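Local coordinates for protein group II chitinase (Ostrinia furnacalis, PDB 6JAV) that probably hydrolyses chitin as an endochitinase, the chain being a family 18 catalytic domain of a much longer group II chitinase, crystallised here with an inhibitor, at residues A[195-201]-A[225-231]; A[213-218]-A[306-310]. Numbering follows the deposited sequence.

Contact 1 (A[195-201]-A[225-231]). With NAG (2-acetamido-2-deoxy-beta-D-glucopyranose), chain C.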
loop_
_atom_site.group_PDB
_atom_site.type_symbol
_atom_site.label_atom_id
_atom_site.label_comp_id
_atom_site.label_asym_id
_atom_site.label_seq_id
_atom_site.Cartn_x
_atom_site.Cartn_y
_atom_site.Cartn_z
ATOM N N VAL A 195 2.241 -5.943 -4.085
ATOM C CA VAL A 195 0.911 -6.505 -3.906
ATOM C C VAL A 195 0.295 -5.911 -2.639
ATOM O O VAL A 195 0.869 -6.003 -1.544
ATOM C CB VAL A 195 0.940 -8.035 -3.847
ATOM C CG1 VAL A 195 -0.497 -8.569 -3.816
ATOM C CG2 VAL A 195 1.681 -8.604 -5.071
ATOM N N MET A 196 -0.876 -5.294 -2.785
ATOM C CA MET A 196 -1.519 -4.598 -1.669
ATOM C C MET A 196 -2.320 -5.608 -0.841
ATOM O O MET A 196 -3.558 -5.615 -0.849
ATOM C CB MET A 196 -2.378 -3.459 -2.186
ATOM C CG MET A 196 -1.493 -2.386 -2.798
ATOM S SD MET A 196 -2.390 -0.902 -3.242
ATOM C CE MET A 196 -3.009 -1.587 -4.580
ATOM N N THR A 197 -1.565 -6.443 -0.098
ATOM C CA THR A 197 -2.099 -7.520 0.755
ATOM C C THR A 197 -2.692 -6.943 2.038
ATOM O O THR A 197 -2.279 -7.279 3.165
ATOM C CB THR A 197 -1.031 -8.589 1.030
ATOM O OG1 THR A 197 0.252 -7.955 1.178
ATOM C CG2 THR A 197 -0.918 -9.576 -0.143
ATOM N N TYR A 198 -3.682 -6.077 1.876
ATOM C CA TYR A 198 -4.387 -5.453 2.982
ATOM C C TYR A 198 -5.697 -4.908 2.446
ATOM O O TYR A 198 -5.992 -4.987 1.249
ATOM C CB TYR A 198 -3.536 -4.367 3.682
ATOM C CG TYR A 198 -2.805 -3.403 2.748
ATOM C CD1 TYR A 198 -3.493 -2.463 2.013
ATOM C CD2 TYR A 198 -1.419 -3.468 2.608
ATOM C CE1 TYR A 198 -2.807 -1.581 1.153
ATOM C CE2 TYR A 198 -0.733 -2.584 1.759
ATOM C CZ TYR A 198 -1.435 -1.660 1.054
ATOM O OH TYR A 198 -0.762 -0.789 0.218
ATOM N N ASP A 199 -6.498 -4.359 3.356
ATOM C CA ASP A 199 -7.876 -3.958 3.048
ATOM C C ASP A 199 -8.712 -5.133 2.538
ATOM O O ASP A 199 -9.630 -4.941 1.738
ATOM C CB ASP A 199 -7.945 -2.767 2.084
ATOM C CG ASP A 199 -7.434 -1.491 2.710
ATOM O OD1 ASP A 199 -7.266 -1.448 3.953
ATOM O OD2 ASP A 199 -7.163 -0.541 1.943
ATOM N N TYR A 200 -8.428 -6.344 3.030
ATOM C CA TYR A 200 -9.294 -7.470 2.692
ATOM C C TYR A 200 -10.663 -7.318 3.322
ATOM O O TYR A 200 -11.641 -7.868 2.803
ATOM C CB TYR A 200 -8.681 -8.755 3.209
ATOM C CG TYR A 200 -7.502 -9.261 2.418
ATOM C CD1 TYR A 200 -7.679 -9.988 1.232
ATOM C CD2 TYR A 200 -6.202 -9.034 2.867
ATOM C CE1 TYR A 200 -6.602 -10.473 0.533
ATOM C CE2 TYR A 200 -5.108 -9.528 2.180
ATOM C CZ TYR A 200 -5.312 -10.252 1.004
ATOM O OH TYR A 200 -4.206 -10.728 0.350
ATOM N N HIS A 201 -10.752 -6.574 4.426
ATOM C CA HIS A 201 -11.992 -6.380 5.178
ATOM C C HIS A 201 -12.033 -4.952 5.688
ATOM O O HIS A 201 -10.989 -4.324 5.896
ATOM C CB HIS A 201 -12.083 -7.375 6.344
ATOM C CG HIS A 201 -12.152 -8.794 5.875
ATOM N ND1 HIS A 201 -13.231 -9.272 5.155
ATOM C CD2 HIS A 201 -11.257 -9.804 5.945
ATOM C CE1 HIS A 201 -12.997 -10.533 4.821
ATOM N NE2 HIS A 201 -11.814 -10.882 5.295
ATOM N N PHE A 225 -9.424 -14.549 0.522
ATOM C CA PHE A 225 -9.146 -13.241 1.131
ATOM C C PHE A 225 -8.099 -13.354 2.239
ATOM O O PHE A 225 -8.346 -13.058 3.413
ATOM C CB PHE A 225 -10.439 -12.600 1.629
ATOM C CG PHE A 225 -11.224 -11.924 0.554
ATOM C CD1 PHE A 225 -10.794 -11.960 -0.766
ATOM C CD2 PHE A 225 -12.382 -11.228 0.856
ATOM C CE1 PHE A 225 -11.522 -11.332 -1.768
ATOM C CE2 PHE A 225 -13.113 -10.599 -0.139
ATOM C CZ PHE A 225 -12.689 -10.651 -1.448
ATOM N N ASN A 226 -6.895 -13.760 1.847
ATOM C CA ASN A 226 -5.761 -13.774 2.768
ATOM C C ASN A 226 -4.477 -13.652 1.962
ATOM O O ASN A 226 -4.443 -13.984 0.774
ATOM C CB ASN A 226 -5.774 -15.030 3.649
ATOM C CG ASN A 226 -5.762 -16.312 2.828
ATOM O OD1 ASN A 226 -4.702 -16.793 2.424
ATOM N ND2 ASN A 226 -6.946 -16.863 2.581
ATOM N N ALA A 227 -3.418 -13.166 2.624
ATOM C CA ALA A 227 -2.179 -12.851 1.915
ATOM C C ALA A 227 -1.530 -14.094 1.325
ATOM O O ALA A 227 -0.949 -14.043 0.238
ATOM C CB ALA A 227 -1.206 -12.139 2.851
ATOM N N ASN A 228 -1.625 -15.227 2.026
ATOM C CA ASN A 228 -1.023 -16.457 1.522
ATOM C C ASN A 228 -1.635 -16.868 0.182
ATOM O O ASN A 228 -0.913 -17.191 -0.779
ATOM C CB ASN A 228 -1.202 -17.573 2.559
ATOM C CG ASN A 228 -0.638 -18.861 2.077
ATOM O OD1 ASN A 228 0.517 -18.940 1.715
ATOM N ND2 ASN A 228 -1.475 -19.887 2.055
ATOM N N TYR A 229 -2.967 -16.832 0.082
ATOM C CA TYR A 229 -3.600 -17.141 -1.199
ATOM C C TYR A 229 -3.177 -16.131 -2.266
ATOM O O TYR A 229 -2.799 -16.502 -3.384
ATOM C CB TYR A 229 -5.128 -17.146 -1.067
ATOM C CG TYR A 229 -5.782 -17.506 -2.380
ATOM C CD1 TYR A 229 -6.015 -16.547 -3.363
ATOM C CD2 TYR A 229 -6.117 -18.823 -2.651
ATOM C CE1 TYR A 229 -6.568 -16.899 -4.594
ATOM C CE2 TYR A 229 -6.667 -19.172 -3.867
ATOM C CZ TYR A 229 -6.893 -18.204 -4.823
ATOM O OH TYR A 229 -7.449 -18.552 -6.046
ATOM N N THR A 230 -3.257 -14.841 -1.933
ATOM C CA THR A 230 -2.964 -13.793 -2.908
ATOM C C THR A 230 -1.556 -13.924 -3.476
ATOM O O THR A 230 -1.350 -13.787 -4.689
ATOM C CB THR A 230 -3.115 -12.444 -2.210
ATOM O OG1 THR A 230 -4.490 -12.220 -1.888
ATOM C CG2 THR A 230 -2.603 -11.320 -3.111
ATOM N N ILE A 231 -0.562 -14.092 -2.610
ATOM C CA ILE A 231 0.816 -14.141 -3.083
ATOM C C ILE A 231 1.039 -15.375 -3.947
ATOM O O ILE A 231 1.651 -15.302 -5.024
ATOM C CB ILE A 231 1.786 -14.061 -1.883
ATOM C CG1 ILE A 231 1.667 -12.707 -1.156
ATOM C CG2 ILE A 231 3.221 -14.363 -2.335
ATOM C CD1 ILE A 231 2.043 -11.516 -2.013
HETATM C C1 NAG C . -1.052 -21.157 1.525
HETATM C C2 NAG C . -1.665 -22.313 2.301
HETATM C C3 NAG C . -1.417 -23.637 1.567
HETATM C C4 NAG C . -1.874 -23.538 0.114
HETATM C C5 NAG C . -1.238 -22.332 -0.565
HETATM C C6 NAG C . -1.722 -22.113 -1.986
HETATM C C7 NAG C . -1.906 -22.372 4.752
HETATM C C8 NAG C . -3.381 -22.416 4.521
HETATM N N2 NAG C . -1.134 -22.356 3.655
HETATM O O3 NAG C . -2.170 -24.656 2.214
HETATM O O4 NAG C . -1.546 -24.719 -0.611
HETATM O O5 NAG C . -1.558 -21.151 0.186
HETATM O O6 NAG C . -3.031 -21.556 -2.068
HETATM O O7 NAG C . -1.431 -22.385 5.878
HETATM O O HOH W 1 -10.586 -13.245 5.008
#
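Val195 ends strand 192-195 and leans on the helix that follows: its CG1 lies 3.5 Å from Thr230 CG2, and its CB 4.1 Å from Ile231 CD1. Met196 and Thr197 then each sit at the centre of an inverse gamma turn. Met196 and Tyr198 point away from the helix and touch Met344 of strand 342-346, whereas Thr197 faces it and sets CG2 3.8 Å from Thr230 CG2, 4.0 Å from Ala227 CB and 4.0 Å from Ile231 CD1; its OG1 is held by Gly247. This is the sixth beta-alpha unit of the family 18 TIM barrel, with side chains parting alternately to the barrel interior and to the helix layer. Asp199 turns to the cleft and touches the bound inhibitor. Tyr200 is the most covered residue: Phe225 O and Asn226 CA lie over one ring face, and OH donates to Thr230 OG1 at 2.7 Å. Asn226, the N-cap, accepts from Tyr229 N through OD1 at 2.9 Å, fixing the helix start beside this ring. Last comes His201, hydrogen-bonded through ND1 to Asp205; its CE1 meets the edge of the Phe225 ring (CD2, 4.1 Å), while a water links His201 NE2 (2.7 Å) to Phe225 O (2.8 Å).

Contact 2 (A[213-218]-A[306-310]). With NAG (2-acetamido-2-deoxy-beta-D-glucopyranose), chain C.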
loop_
_atom_site.group_PDB
_atom_site.type_symbol
_atom_site.label_atom_id
_atom_site.label_comp_id
_atom_site.label_asym_id
_atom_site.label_seq_id
_atom_site.Cartn_x
_atom_site.Cartn_y
_atom_site.Cartn_z
ATOM N N PRO A 213 -5.408 -10.457 6.901
ATOM C CA PRO A 213 -5.069 -11.822 7.331
ATOM C C PRO A 213 -3.947 -12.410 6.492
ATOM O O PRO A 213 -3.864 -12.168 5.280
ATOM C CB PRO A 213 -6.360 -12.611 7.088
ATOM C CG PRO A 213 -7.333 -11.713 6.495
ATOM C CD PRO A 213 -6.695 -10.372 6.205
ATOM N N LEU A 214 -3.079 -13.187 7.156
ATOM C CA LEU A 214 -2.001 -13.905 6.480
ATOM C C LEU A 214 -2.486 -15.250 5.939
ATOM O O LEU A 214 -2.226 -15.584 4.779
ATOM C CB LEU A 214 -0.835 -14.110 7.436
ATOM C CG LEU A 214 0.310 -14.951 6.891
ATOM C CD1 LEU A 214 0.899 -14.381 5.592
ATOM C CD2 LEU A 214 1.376 -15.083 7.962
ATOM N N TYR A 215 -3.214 -16.018 6.752
ATOM C CA TYR A 215 -3.674 -17.352 6.383
ATOM C C TYR A 215 -5.181 -17.453 6.532
ATOM O O TYR A 215 -5.815 -16.714 7.301
ATOM C CB TYR A 215 -3.023 -18.422 7.277
ATOM C CG TYR A 215 -1.532 -18.589 7.068
ATOM C CD1 TYR A 215 -1.028 -18.932 5.819
ATOM C CD2 TYR A 215 -0.623 -18.399 8.102
ATOM C CE1 TYR A 215 0.319 -19.085 5.615
ATOM C CE2 TYR A 215 0.746 -18.545 7.894
ATOM C CZ TYR A 215 1.200 -18.900 6.637
ATOM O OH TYR A 215 2.540 -19.080 6.390
ATOM N N TYR A 216 -5.745 -18.435 5.813
ATOM C CA TYR A 216 -7.158 -18.769 5.907
ATOM C C TYR A 216 -7.558 -19.039 7.349
ATOM O O TYR A 216 -6.822 -19.689 8.103
ATOM C CB TYR A 216 -7.394 -20.046 5.089
ATOM C CG TYR A 216 -8.822 -20.554 5.126
ATOM C CD1 TYR A 216 -9.833 -19.881 4.460
ATOM C CD2 TYR A 216 -9.152 -21.711 5.825
ATOM C CE1 TYR A 216 -11.146 -20.335 4.476
ATOM C CE2 TYR A 216 -10.459 -22.171 5.855
ATOM C CZ TYR A 216 -11.448 -21.482 5.176
ATOM O OH TYR A 216 -12.751 -21.919 5.193
ATOM N N HIS A 217 -8.732 -18.543 7.715
ATOM C CA HIS A 217 -9.379 -18.760 8.999
ATOM C C HIS A 217 -10.682 -19.525 8.762
ATOM O O HIS A 217 -11.397 -19.232 7.805
ATOM C CB HIS A 217 -9.667 -17.406 9.679
ATOM C CG HIS A 217 -10.244 -17.539 11.049
ATOM N ND1 HIS A 217 -11.581 -17.799 11.259
ATOM C CD2 HIS A 217 -9.670 -17.474 12.274
ATOM C CE1 HIS A 217 -11.807 -17.875 12.562
ATOM N NE2 HIS A 217 -10.663 -17.691 13.196
ATOM N N PRO A 218 -10.999 -20.529 9.590
ATOM C CA PRO A 218 -12.146 -21.413 9.288
ATOM C C PRO A 218 -13.490 -20.715 9.127
ATOM O O PRO A 218 -14.390 -21.286 8.491
ATOM C CB PRO A 218 -12.165 -22.380 10.482
ATOM C CG PRO A 218 -10.786 -22.365 11.018
ATOM C CD PRO A 218 -10.264 -20.958 10.790
ATOM N N TYR A 306 -2.814 -18.918 16.761
ATOM C CA TYR A 306 -2.212 -19.572 15.603
ATOM C C TYR A 306 -1.570 -18.580 14.634
ATOM O O TYR A 306 -0.967 -19.007 13.641
ATOM C CB TYR A 306 -3.275 -20.390 14.867
ATOM C CG TYR A 306 -3.721 -21.616 15.655
ATOM C CD1 TYR A 306 -2.857 -22.681 15.868
ATOM C CD2 TYR A 306 -4.997 -21.689 16.184
ATOM C CE1 TYR A 306 -3.261 -23.801 16.599
ATOM C CE2 TYR A 306 -5.407 -22.804 16.912
ATOM C CZ TYR A 306 -4.537 -23.854 17.100
ATOM O OH TYR A 306 -4.924 -24.966 17.822
ATOM N N GLN A 307 -1.694 -17.275 14.894
ATOM C CA GLN A 307 -1.014 -16.262 14.088
ATOM C C GLN A 307 -1.369 -16.380 12.608
ATOM O O GLN A 307 -0.506 -16.269 11.736
ATOM C CB GLN A 307 0.491 -16.297 14.317
ATOM C CG GLN A 307 0.900 -15.884 15.713
ATOM C CD GLN A 307 2.017 -14.909 15.639
ATOM O OE1 GLN A 307 1.781 -13.701 15.649
ATOM N NE2 GLN A 307 3.249 -15.411 15.490
ATOM N N ARG A 308 -2.647 -16.612 12.322
ATOM C CA ARG A 308 -3.138 -16.508 10.952
ATOM C C ARG A 308 -3.473 -15.069 10.607
ATOM O O ARG A 308 -3.581 -14.723 9.424
ATOM C CB ARG A 308 -4.403 -17.354 10.777
ATOM C CG ARG A 308 -4.166 -18.822 11.144
ATOM C CD ARG A 308 -5.450 -19.507 11.521
ATOM N NE ARG A 308 -5.972 -19.024 12.788
ATOM C CZ ARG A 308 -7.010 -19.567 13.423
ATOM N NH1 ARG A 308 -7.410 -19.052 14.581
ATOM N NH2 ARG A 308 -7.653 -20.624 12.899
ATOM N N MET A 309 -3.637 -14.231 11.623
ATOM C CA MET A 309 -3.915 -12.820 11.407
ATOM C C MET A 309 -3.477 -12.092 12.660
ATOM O O MET A 309 -3.288 -12.703 13.725
ATOM C CB MET A 309 -5.397 -12.586 11.164
ATOM C CG MET A 309 -6.265 -12.967 12.385
ATOM S SD MET A 309 -8.006 -12.712 12.112
ATOM C CE MET A 309 -8.440 -14.088 11.030
ATOM N N GLY A 310 -3.313 -10.777 12.519
ATOM C CA GLY A 310 -2.965 -9.922 13.629
ATOM C C GLY A 310 -4.112 -9.702 14.596
ATOM O O GLY A 310 -5.183 -10.318 14.502
HETATM C C1 NAG C . -1.052 -21.157 1.525
HETATM C C2 NAG C . -1.665 -22.313 2.301
HETATM C C3 NAG C . -1.417 -23.637 1.567
HETATM C C4 NAG C . -1.874 -23.538 0.114
HETATM C C5 NAG C . -1.238 -22.332 -0.565
HETATM C C6 NAG C . -1.722 -22.113 -1.986
HETATM C C7 NAG C . -1.906 -22.372 4.752
HETATM C C8 NAG C . -3.381 -22.416 4.521
HETATM N N2 NAG C . -1.134 -22.356 3.655
HETATM O O3 NAG C . -2.170 -24.656 2.214
HETATM O O4 NAG C . -1.546 -24.719 -0.611
HETATM O O5 NAG C . -1.558 -21.151 0.186
HETATM O O6 NAG C . -3.031 -21.556 -2.068
HETATM O O7 NAG C . -1.431 -22.385 5.878
#
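Start at Gln307, whose backbone is in a left-handed conformation (phi 56°, psi 42°). Its carbonyl O comes up near the plane of the Tyr215 ring, 4.2 Å from CD2 of that tyrosine, and is also held by Lys330 of helix 325-337.

Arg308 does most of the work. Its carbonyl takes two successive amides of the other loop: Leu214 N at 2.8 Å from Arg308 O, at a rather bent 137°, and Tyr215 N at 3.0 Å from the same oxygen, nearly straight at 168°. The main chains are therefore close, and the CB atoms of Tyr215 and Arg308 sit 3.9 Å apart. Farther out, Arg308 CD lies 3.7 Å from Tyr216 O, His217 CD2 sits over one face of the guanidinium, 3.6 Å from Arg308 CZ, and Arg308 NH2 reaches 3.4 Å from Pro218 CD.

Met309 fills the space on the buried side. Its CB is 3.9 Å from Pro213 CA, and its CE touches His217 CB at 3.8 Å.

The join belongs to the alpha+beta insertion domain of these chitinases, whose hairpin 300-315 turns here, and to the long loop after the sixth barrel strand. Tyr215 also borders the glycan, with CD1 3.5 Å from NAG O7.

Arg308 NE is salt-bridged to Asp304 in its own loop, and against 213-218 the arginine side chain makes packing contacts with His217 and Pro218, while the hydrogen bonds across the two loops run between backbone atoms.

Overall arrangement
Running from the N terminus, the chain meets 195-201, 213-218, 225-231 and 306-310 in that order, so the two contacts cross. Contact 1 closes a loop of 23 residues without helix or strand, between the sixth barrel strand and helix 227-236. Contact 2 takes the middle of that same loop and joins it to a segment that follows after 87 intervening residues, past the seventh strand and into the insertion domain. The two also touch directly: Ala227 N lies 2.9 Å from Pro213 O and Asn228 N 2.8 Å from Leu214 O, both probable hydrogen bonds. The loop thus ties the start of helix 227-236 to the insertion domain, with the sugar on Asn228 alongside.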